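Local coordinates for putative pachytene checkpoint protein 2 (Caenorhabditis elegans, PDB 4XGU) that is an AAA+ ATPase thought to remodel partner proteins and probably plays a key role in chromosome recombination during meiosis, at residues N10-R16 and E67-T73; V153-R158 and L196-M200; N170-L174 and R288-N292. All blocks are in the same frame, centred on the assembly; numbering follows the deposited sequence.

Contact 1 (N10-R16 and E67-T73)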
loop_
_atom_site.group_PDB
_atom_site.type_symbol
_atom_site.label_atom_id
_atom_site.label_comp_id
_atom_site.label_asym_id
_atom_site.label_seq_id
_atom_site.Cartn_x
_atom_site.Cartn_y
_atom_site.Cartn_z
ATOM N N ASN B 10 -50.701 -2.457 -27.520
ATOM C CA ASN B 10 -49.836 -3.626 -27.667
ATOM C C ASN B 10 -49.859 -4.557 -26.465
ATOM O O ASN B 10 -49.345 -4.233 -25.392
ATOM C CB ASN B 10 -48.395 -3.202 -27.944
ATOM C CG ASN B 10 -47.976 -3.461 -29.380
ATOM O OD1 ASN B 10 -48.818 -3.581 -30.271
ATOM N ND2 ASN B 10 -46.669 -3.553 -29.609
ATOM N N ILE B 11 -50.462 -5.721 -26.664
ATOM C CA ILE B 11 -50.461 -6.775 -25.666
ATOM C C ILE B 11 -49.950 -8.049 -26.319
ATOM O O ILE B 11 -50.273 -8.332 -27.473
ATOM C CB ILE B 11 -51.861 -7.013 -25.074
ATOM C CG1 ILE B 11 -52.514 -5.686 -24.690
ATOM C CG2 ILE B 11 -51.780 -7.933 -23.868
ATOM C CD1 ILE B 11 -53.866 -5.843 -24.037
ATOM N N HIS B 12 -49.150 -8.815 -25.586
ATOM C CA HIS B 12 -48.555 -10.023 -26.136
ATOM C C HIS B 12 -49.190 -11.281 -25.557
ATOM O O HIS B 12 -49.823 -11.247 -24.501
ATOM C CB HIS B 12 -47.048 -10.033 -25.880
ATOM C CG HIS B 12 -46.317 -8.903 -26.535
ATOM N ND1 HIS B 12 -45.618 -9.053 -27.717
ATOM C CD2 HIS B 12 -46.177 -7.606 -26.179
ATOM C CE1 HIS B 12 -45.080 -7.897 -28.054
ATOM N NE2 HIS B 12 -45.404 -7.001 -27.140
ATOM N N ALA B 13 -49.018 -12.393 -26.259
ATOM C CA ALA B 13 -49.481 -13.674 -25.758
ATOM C C ALA B 13 -48.459 -14.769 -26.046
ATOM O O ALA B 13 -48.027 -14.950 -27.186
ATOM C CB ALA B 13 -50.829 -14.028 -26.361
ATOM N N GLU B 14 -48.068 -15.486 -24.999
ATOM C CA GLU B 14 -47.140 -16.597 -25.125
ATOM C C GLU B 14 -47.902 -17.894 -24.921
ATOM O O GLU B 14 -48.615 -18.047 -23.933
ATOM C CB GLU B 14 -46.001 -16.476 -24.111
ATOM C CG GLU B 14 -45.298 -15.127 -24.134
ATOM C CD GLU B 14 -44.388 -14.916 -22.935
ATOM O OE1 GLU B 14 -44.157 -15.889 -22.185
ATOM O OE2 GLU B 14 -43.908 -13.776 -22.743
ATOM N N ILE B 15 -47.763 -18.820 -25.861
ATOM C CA ILE B 15 -48.485 -20.082 -25.789
ATOM C C ILE B 15 -47.538 -21.267 -25.903
ATOM O O ILE B 15 -46.837 -21.419 -26.902
ATOM C CB ILE B 15 -49.547 -20.178 -26.898
ATOM C CG1 ILE B 15 -50.555 -19.035 -26.772
ATOM C CG2 ILE B 15 -50.254 -21.522 -26.847
ATOM C CD1 ILE B 15 -51.589 -19.012 -27.880
ATOM N N ARG B 16 -47.518 -22.107 -24.873
ATOM C CA ARG B 16 -46.693 -23.308 -24.889
ATOM C C ARG B 16 -47.463 -24.494 -25.461
ATOM O O ARG B 16 -48.461 -24.930 -24.885
ATOM C CB ARG B 16 -46.198 -23.644 -23.481
ATOM C CG ARG B 16 -45.198 -24.789 -23.440
ATOM C CD ARG B 16 -45.326 -25.600 -22.165
ATOM N NE ARG B 16 -45.288 -24.767 -20.969
ATOM C CZ ARG B 16 -45.492 -25.227 -19.740
ATOM N NH1 ARG B 16 -45.747 -26.515 -19.549
ATOM N NH2 ARG B 16 -45.443 -24.405 -18.701
ATOM N N GLU B 67 -50.614 -26.072 -23.799
ATOM C CA GLU B 67 -50.243 -26.651 -22.518
ATOM C C GLU B 67 -50.321 -25.565 -21.450
ATOM O O GLU B 67 -50.588 -25.838 -20.283
ATOM C CB GLU B 67 -48.836 -27.255 -22.588
ATOM C CG GLU B 67 -48.641 -28.514 -21.756
ATOM C CD GLU B 67 -47.356 -29.254 -22.100
ATOM O OE1 GLU B 67 -46.268 -28.642 -22.020
ATOM O OE2 GLU B 67 -47.437 -30.450 -22.457
ATOM N N LYS B 68 -50.100 -24.325 -21.876
ATOM C CA LYS B 68 -50.141 -23.166 -20.993
ATOM C C LYS B 68 -50.047 -21.891 -21.821
ATOM O O LYS B 68 -49.278 -21.822 -22.780
ATOM C CB LYS B 68 -49.007 -23.228 -19.965
ATOM C CG LYS B 68 -48.684 -21.916 -19.267
ATOM C CD LYS B 68 -47.681 -22.148 -18.143
ATOM C CE LYS B 68 -46.943 -20.872 -17.770
ATOM N NZ LYS B 68 -45.937 -21.104 -16.693
ATOM N N LEU B 69 -50.842 -20.887 -21.470
ATOM C CA LEU B 69 -50.761 -19.614 -22.169
ATOM C C LEU B 69 -50.653 -18.459 -21.185
ATOM O O LEU B 69 -51.163 -18.529 -20.067
ATOM C CB LEU B 69 -51.967 -19.421 -23.097
ATOM C CG LEU B 69 -53.312 -18.984 -22.512
ATOM C CD1 LEU B 69 -53.472 -17.466 -22.518
ATOM C CD2 LEU B 69 -54.445 -19.637 -23.279
ATOM N N VAL B 70 -49.969 -17.402 -21.611
ATOM C CA VAL B 70 -49.845 -16.181 -20.826
ATOM C C VAL B 70 -50.232 -14.986 -21.684
ATOM O O VAL B 70 -49.818 -14.887 -22.836
ATOM C CB VAL B 70 -48.413 -15.971 -20.298
ATOM C CG1 VAL B 70 -48.380 -14.821 -19.299
ATOM C CG2 VAL B 70 -47.875 -17.247 -19.668
ATOM N N ILE B 71 -51.040 -14.091 -21.127
ATOM C CA ILE B 71 -51.350 -12.827 -21.782
ATOM C C ILE B 71 -50.871 -11.673 -20.913
ATOM O O ILE B 71 -51.301 -11.525 -19.769
ATOM C CB ILE B 71 -52.850 -12.678 -22.053
ATOM C CG1 ILE B 71 -53.325 -13.781 -22.995
ATOM C CG2 ILE B 71 -53.151 -11.307 -22.644
ATOM C CD1 ILE B 71 -54.781 -13.671 -23.365
ATOM N N GLY B 72 -49.977 -10.856 -21.455
ATOM C CA GLY B 72 -49.370 -9.804 -20.665
ATOM C C GLY B 72 -49.096 -8.521 -21.417
ATOM O O GLY B 72 -48.845 -8.528 -22.622
ATOM N N THR B 73 -49.151 -7.411 -20.690
ATOM C CA THR B 73 -48.800 -6.111 -21.237
ATOM C C THR B 73 -48.104 -5.277 -20.176
ATOM O O THR B 73 -48.250 -5.530 -18.980
ATOM C CB THR B 73 -50.029 -5.349 -21.736
ATOM O OG1 THR B 73 -49.621 -4.074 -22.245
ATOM C CG2 THR B 73 -51.007 -5.139 -20.592
#
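In the small sheet of the Pch2 N-terminal domain, strand 12-16 pairs with strand 68-72, from His-12 opposite Gly-72 to Arg-16 opposite Lys-68. The axes run 4.6 Å apart at 171°, hence antiparallel. The hydrogen-bonded pair Glu-14 and Val-70 lies mid-way, with both N-to-O distances, Glu-14 N to Val-70 O and Val-70 N to Glu-14 O, at 2.8 Å. At the start of the pairing, the Thr-73 hydroxyl donates to Asn-10 O and also meets Glu-75 N.

Strand 12-16 is the central member of this three-stranded mixed sheet, flanked on its other edge by the parallel strand 95-98. Ala-13, Ile-15, Leu-69 and Ile-71 project from the face covered by helix 30-41. There Ile-15 and Leu-69 lie side by side and point the same way, CG1 of Ile-15 being 4.0 Å from CB of Leu-69.

On the other face, Glu-14 directs OE2 to His-195 in the ATPase domain. At the far end Glu-67 and Lys-68 both face Arg-16, a classic beta bulge: Glu-67 N donates to Arg-16 O at 2.7 Å, whereas the bond from Lys-68 N to the same oxygen is weak. With CG anti to the backbone N (chi1 -173°) and bends at chi2 and chi3, the Arg-16 side chain lays one guanidinium face over Lys-68 CB. At the guanidinium edge Arg-16 NH1 makes a salt bridge with Glu-67 OE1 at 3.3 Å, its N-H bond to that oxygen being weak; the carboxylate plane is turned 77° from the guanidinium. Arg-16 NH2 makes a second salt bridge, to Asp-133.

Contact 2 (V153-R158 and L196-M200)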
loop_
_atom_site.group_PDB
_atom_site.type_symbol
_atom_site.label_atom_id
_atom_site.label_comp_id
_atom_site.label_asym_id
_atom_site.label_seq_id
_atom_site.Cartn_x
_atom_site.Cartn_y
_atom_site.Cartn_z
ATOM N N VAL B 153 -35.836 -3.493 -21.188
ATOM C CA VAL B 153 -34.874 -4.434 -21.748
ATOM C C VAL B 153 -35.358 -4.935 -23.105
ATOM O O VAL B 153 -34.556 -5.180 -24.009
ATOM C CB VAL B 153 -34.627 -5.613 -20.793
ATOM C CG1 VAL B 153 -33.721 -6.633 -21.433
ATOM C CG2 VAL B 153 -34.008 -5.111 -19.499
ATOM N N ALA B 154 -36.674 -5.064 -23.249
ATOM C CA ALA B 154 -37.278 -5.413 -24.531
ATOM C C ALA B 154 -36.930 -4.370 -25.585
ATOM O O ALA B 154 -36.688 -4.698 -26.747
ATOM C CB ALA B 154 -38.787 -5.544 -24.397
ATOM N N ALA B 155 -36.910 -3.110 -25.170
ATOM C CA ALA B 155 -36.569 -2.017 -26.069
ATOM C C ALA B 155 -35.110 -2.120 -26.499
ATOM O O ALA B 155 -34.786 -1.922 -27.669
ATOM C CB ALA B 155 -36.837 -0.679 -25.403
ATOM N N LEU B 156 -34.235 -2.429 -25.546
ATOM C CA LEU B 156 -32.820 -2.621 -25.842
ATOM C C LEU B 156 -32.631 -3.746 -26.847
ATOM O O LEU B 156 -31.841 -3.630 -27.781
ATOM C CB LEU B 156 -32.032 -2.926 -24.567
ATOM C CG LEU B 156 -31.750 -1.767 -23.614
ATOM C CD1 LEU B 156 -31.002 -2.275 -22.399
ATOM C CD2 LEU B 156 -30.952 -0.685 -24.314
ATOM N N ALA B 157 -33.371 -4.833 -26.650
ATOM C CA ALA B 157 -33.288 -5.991 -27.531
ATOM C C ALA B 157 -33.861 -5.686 -28.913
ATOM O O ALA B 157 -33.269 -6.050 -29.929
ATOM C CB ALA B 157 -34.009 -7.178 -26.907
ATOM N N ARG B 158 -35.011 -5.018 -28.943
ATOM C CA ARG B 158 -35.662 -4.657 -30.200
ATOM C C ARG B 158 -34.776 -3.748 -31.043
ATOM O O ARG B 158 -34.606 -3.970 -32.241
ATOM C CB ARG B 158 -37.008 -3.978 -29.936
ATOM C CG ARG B 158 -38.214 -4.827 -30.299
ATOM C CD ARG B 158 -39.520 -4.110 -29.986
ATOM N NE ARG B 158 -39.796 -4.067 -28.551
ATOM C CZ ARG B 158 -40.064 -2.955 -27.871
ATOM N NH1 ARG B 158 -40.095 -1.787 -28.494
ATOM N NH2 ARG B 158 -40.305 -3.009 -26.567
ATOM N N LEU B 196 -38.078 -12.930 -23.053
ATOM C CA LEU B 196 -37.476 -12.311 -24.228
ATOM C C LEU B 196 -37.187 -13.327 -25.325
ATOM O O LEU B 196 -37.382 -13.043 -26.502
ATOM C CB LEU B 196 -36.194 -11.581 -23.844
ATOM C CG LEU B 196 -36.394 -10.268 -23.088
ATOM C CD1 LEU B 196 -35.057 -9.705 -22.662
ATOM C CD2 LEU B 196 -37.149 -9.264 -23.948
ATOM N N SER B 197 -36.731 -14.514 -24.934
ATOM C CA SER B 197 -36.451 -15.578 -25.894
ATOM C C SER B 197 -37.710 -15.986 -26.661
ATOM O O SER B 197 -37.644 -16.336 -27.839
ATOM C CB SER B 197 -35.858 -16.792 -25.182
ATOM O OG SER B 197 -36.798 -17.354 -24.284
ATOM N N ILE B 198 -38.853 -15.938 -25.987
ATOM C CA ILE B 198 -40.129 -16.252 -26.623
ATOM C C ILE B 198 -40.650 -15.054 -27.418
ATOM O O ILE B 198 -41.123 -15.206 -28.544
ATOM C CB ILE B 198 -41.184 -16.681 -25.585
ATOM C CG1 ILE B 198 -40.742 -17.962 -24.877
ATOM C CG2 ILE B 198 -42.536 -16.887 -26.247
ATOM C CD1 ILE B 198 -41.596 -18.319 -23.685
ATOM N N ARG B 199 -40.554 -13.867 -26.826
ATOM C CA ARG B 199 -40.975 -12.631 -27.481
ATOM C C ARG B 199 -40.264 -12.411 -28.813
ATOM O O ARG B 199 -40.868 -11.949 -29.778
ATOM C CB ARG B 199 -40.718 -11.434 -26.567
ATOM C CG ARG B 199 -41.886 -11.041 -25.679
ATOM C CD ARG B 199 -42.541 -9.768 -26.193
ATOM N NE ARG B 199 -42.926 -8.869 -25.108
ATOM C CZ ARG B 199 -42.591 -7.583 -25.048
ATOM N NH1 ARG B 199 -41.862 -7.041 -26.015
ATOM N NH2 ARG B 199 -42.986 -6.838 -24.025
ATOM N N MET B 200 -38.979 -12.747 -28.854
ATOM C CA MET B 200 -38.162 -12.516 -30.038
ATOM C C MET B 200 -37.983 -13.783 -30.872
ATOM O O MET B 200 -37.091 -13.851 -31.718
ATOM C CB MET B 200 -36.786 -11.976 -29.636
ATOM C CG MET B 200 -36.819 -10.768 -28.710
ATOM S SD MET B 200 -37.186 -9.221 -29.556
ATOM C CE MET B 200 -37.320 -8.105 -28.160
#
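Met-200 and Leu-196 reach from the end of helix 185-199 to helix 145-161, and the thioether methyl of Met-200 makes several of the contacts. Its chain leaves the backbone with CG anti to the carbonyl carbon (chi1 -52°) and bends at chi2, which carries CE to the turn of the other helix. There CE lies 3.7 Å from Ala-157 CB and equally far from the carbonyl O of Ala-154. That oxygen already accepts the helical bond from Arg-158 N, so the methyl packs against a satisfied acceptor. The side chains of Met-200 and Arg-158 cross at about a right angle, with CE 4.0 Å from Arg-158 CG.

One turn back, Leu-196 splits its branches between two neighbours: CD1 meets Val-153 CG1 at 3.6 Å, while CD2 packs on Ala-154. The Val-153 and Leu-196 side chains are again nearly perpendicular.

At the margin, Arg-199 places NH1 3.8 Å from Ala-154 CB. Arg-158 NH2 approaches that same NH1 near the Arg-199 guanidinium plane, at 4.4 Å, two like charges near each other without a bond between them. Arg-158 also makes a cation-pi contact with Tyr-395 of a neighbouring subunit. Ala-154 and Ala-157 face the longer Leu-196 and Met-200, a largely apolar packing of two helices of the alpha/beta AAA+ ATPase core, with Val-153 and Leu-196 both touching Leu-294 on strand 293-299 of its central sheet.

Contact 3 (N170-L174 and R288-N292)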
loop_
_atom_site.group_PDB
_atom_site.type_symbol
_atom_site.label_atom_id
_atom_site.label_comp_id
_atom_site.label_asym_id
_atom_site.label_seq_id
_atom_site.Cartn_x
_atom_site.Cartn_y
_atom_site.Cartn_z
ATOM N N ASN B 170 -26.851 5.601 -28.016
ATOM C CA ASN B 170 -26.071 4.832 -27.053
ATOM C C ASN B 170 -26.830 3.641 -26.471
ATOM O O ASN B 170 -27.742 3.803 -25.662
ATOM C CB ASN B 170 -25.593 5.750 -25.927
ATOM C CG ASN B 170 -24.835 5.006 -24.851
ATOM O OD1 ASN B 170 -23.693 4.591 -25.051
ATOM N ND2 ASN B 170 -25.463 4.843 -23.693
ATOM N N VAL B 171 -26.441 2.443 -26.894
ATOM C CA VAL B 171 -27.030 1.211 -26.385
ATOM C C VAL B 171 -25.925 0.293 -25.865
ATOM O O VAL B 171 -25.182 -0.301 -26.647
ATOM C CB VAL B 171 -27.849 0.481 -27.468
ATOM C CG1 VAL B 171 -28.418 -0.818 -26.925
ATOM C CG2 VAL B 171 -28.963 1.377 -27.986
ATOM N N ASN B 172 -25.820 0.184 -24.544
ATOM C CA ASN B 172 -24.726 -0.555 -23.918
ATOM C C ASN B 172 -24.898 -2.070 -23.948
ATOM O O ASN B 172 -23.918 -2.806 -23.856
ATOM C CB ASN B 172 -24.548 -0.102 -22.467
ATOM C CG ASN B 172 -23.800 1.210 -22.351
ATOM O OD1 ASN B 172 -22.950 1.530 -23.181
ATOM N ND2 ASN B 172 -24.108 1.975 -21.310
ATOM N N ARG B 173 -26.146 -2.520 -24.063
ATOM C CA ARG B 173 -26.494 -3.944 -24.046
ATOM C C ARG B 173 -26.156 -4.608 -22.715
ATOM O O ARG B 173 -26.068 -5.832 -22.632
ATOM C CB ARG B 173 -25.795 -4.695 -25.185
ATOM C CG ARG B 173 -26.746 -5.323 -26.185
ATOM C CD ARG B 173 -26.907 -4.467 -27.425
ATOM N NE ARG B 173 -25.695 -4.445 -28.237
ATOM C CZ ARG B 173 -25.577 -3.775 -29.379
ATOM N NH1 ARG B 173 -26.603 -3.074 -29.843
ATOM N NH2 ARG B 173 -24.436 -3.806 -30.056
ATOM N N LEU B 174 -25.970 -3.799 -21.678
ATOM C CA LEU B 174 -25.713 -4.316 -20.337
ATOM C C LEU B 174 -26.793 -3.822 -19.386
ATOM O O LEU B 174 -27.257 -2.690 -19.502
ATOM C CB LEU B 174 -24.321 -3.894 -19.847
ATOM C CG LEU B 174 -23.760 -4.522 -18.561
ATOM C CD1 LEU B 174 -22.242 -4.563 -18.604
ATOM C CD2 LEU B 174 -24.213 -3.772 -17.317
ATOM N N ARG B 288 -20.602 -7.184 -25.635
ATOM C CA ARG B 288 -21.752 -6.287 -25.750
ATOM C C ARG B 288 -21.867 -5.604 -27.116
ATOM O O ARG B 288 -22.927 -5.084 -27.461
ATOM C CB ARG B 288 -21.696 -5.221 -24.653
ATOM C CG ARG B 288 -20.322 -4.606 -24.466
ATOM C CD ARG B 288 -20.341 -3.480 -23.451
ATOM N NE ARG B 288 -20.811 -2.234 -24.045
ATOM C CZ ARG B 288 -20.922 -1.086 -23.385
ATOM N NH1 ARG B 288 -20.598 -1.025 -22.102
ATOM N NH2 ARG B 288 -21.357 0.001 -24.011
ATOM N N ARG B 289 -20.784 -5.609 -27.887
ATOM C CA ARG B 289 -20.779 -4.957 -29.195
ATOM C C ARG B 289 -21.693 -5.651 -30.194
ATOM O O ARG B 289 -22.173 -5.032 -31.143
ATOM C CB ARG B 289 -19.361 -4.892 -29.759
ATOM C CG ARG B 289 -18.619 -3.635 -29.371
ATOM C CD ARG B 289 -17.194 -3.631 -29.895
ATOM N NE ARG B 289 -16.288 -3.045 -28.912
ATOM C CZ ARG B 289 -16.169 -1.740 -28.686
ATOM N NH1 ARG B 289 -16.896 -0.872 -29.378
ATOM N NH2 ARG B 289 -15.322 -1.300 -27.765
ATOM N N ARG B 290 -21.933 -6.939 -29.978
ATOM C CA ARG B 290 -22.797 -7.704 -30.868
ATOM C C ARG B 290 -24.259 -7.300 -30.698
ATOM O O ARG B 290 -24.687 -6.916 -29.610
ATOM C CB ARG B 290 -22.634 -9.200 -30.609
ATOM C CG ARG B 290 -21.192 -9.651 -30.490
ATOM C CD ARG B 290 -20.843 -10.649 -31.577
ATOM N NE ARG B 290 -19.428 -11.002 -31.551
ATOM C CZ ARG B 290 -18.816 -11.696 -32.502
ATOM N NH1 ARG B 290 -19.496 -12.113 -33.561
ATOM N NH2 ARG B 290 -17.524 -11.968 -32.399
ATOM N N ASP B 291 -25.021 -7.388 -31.782
ATOM C CA ASP B 291 -26.433 -7.033 -31.753
ATOM C C ASP B 291 -27.282 -8.120 -31.103
ATOM O O ASP B 291 -28.287 -7.830 -30.452
ATOM C CB ASP B 291 -26.943 -6.758 -33.169
ATOM C CG ASP B 291 -26.366 -5.490 -33.761
ATOM O OD1 ASP B 291 -25.838 -4.659 -32.993
ATOM O OD2 ASP B 291 -26.453 -5.319 -34.996
ATOM N N ASN B 292 -26.875 -9.373 -31.280
ATOM C CA ASN B 292 -27.658 -10.507 -30.801
ATOM C C ASN B 292 -27.224 -10.992 -29.421
ATOM O O ASN B 292 -27.349 -12.170 -29.102
ATOM C CB ASN B 292 -27.568 -11.663 -31.797
ATOM C CG ASN B 292 -26.174 -12.258 -31.875
ATOM O OD1 ASN B 292 -25.181 -11.578 -31.615
ATOM N ND2 ASN B 292 -26.094 -13.534 -32.233
#
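The side chain of Arg-173 crosses to segment 288-292, where backbone carbonyls receive its guanidinium. NE donates to Arg-288 O at 2.9 Å with an N-H...O angle of 151°; the donor lies nearly in line with the C=O bond, while the oxygen is tilted slightly out of the guanidinium plane. NH2 adds two weak bonds, to Arg-288 O at 3.3 Å and to Arg-289 O at 2.8 Å, the latter strongly bent. Arg-288 O thus takes one good bond and one weak bond from the same guanidinium. Bends at chi2 and chi3 fold the Arg-173 chain so that these donors meet the carbonyls.

Arg-290 O also comes near, but it sits over a guanidinium face and the angle rules out a bond. Asp-291 supplies the opposite charge: OD1 lies 3.4 Å from Arg-173 NH2, well out of the guanidinium plane, with the two planes 82° apart, so this salt bridge is electrostatic only. The other carboxylate oxygen of Asp-291 is bonded to His-163, and Arg-173 NH1 has a weak bond to Ser-160.

Arg-288 answers from its own side. Its guanidinium runs alongside the Asn-172 amide, planes 65° apart, and carries Asn-172 O 3.1 Å above one face. The approach of NH2 to Asn-172 OD1 is implausibly short, so that bond remains doubtful. Asn-172 N is bonded to Asp-314, and ND2 weakly to Ala-313 O. The contact joins two loops leading into parallel strands 174-178 and 293-299, at the end of the P-loop ATPase sheet where these two neighbouring interior strands begin, the first running on to the Walker A loop.

Overall arrangement
From the N terminus, contact 1 closes first, bringing strand 68-72 back beside strand 12-16 after helix 30-41, which packs on one face of the sheet. Contact 2 opens later, on helix 145-161, and before helix 185-199 completes it the chain has already passed through 170-174, the first half of contact 3. Contacts 2 and 3 therefore cross, and they touch through Leu-156 and Val-171. Contact 3 closes last, when the loop after helix 275-288 returns beside 170-174 ahead of strand 293-299. Contact 1 precedes both in series and meets contact 2 where His-12 packs on Arg-199 and Glu-14 on Ile-198. Helix 185-199, itself part of the ATPase core, thus packs against the N-terminal sheet.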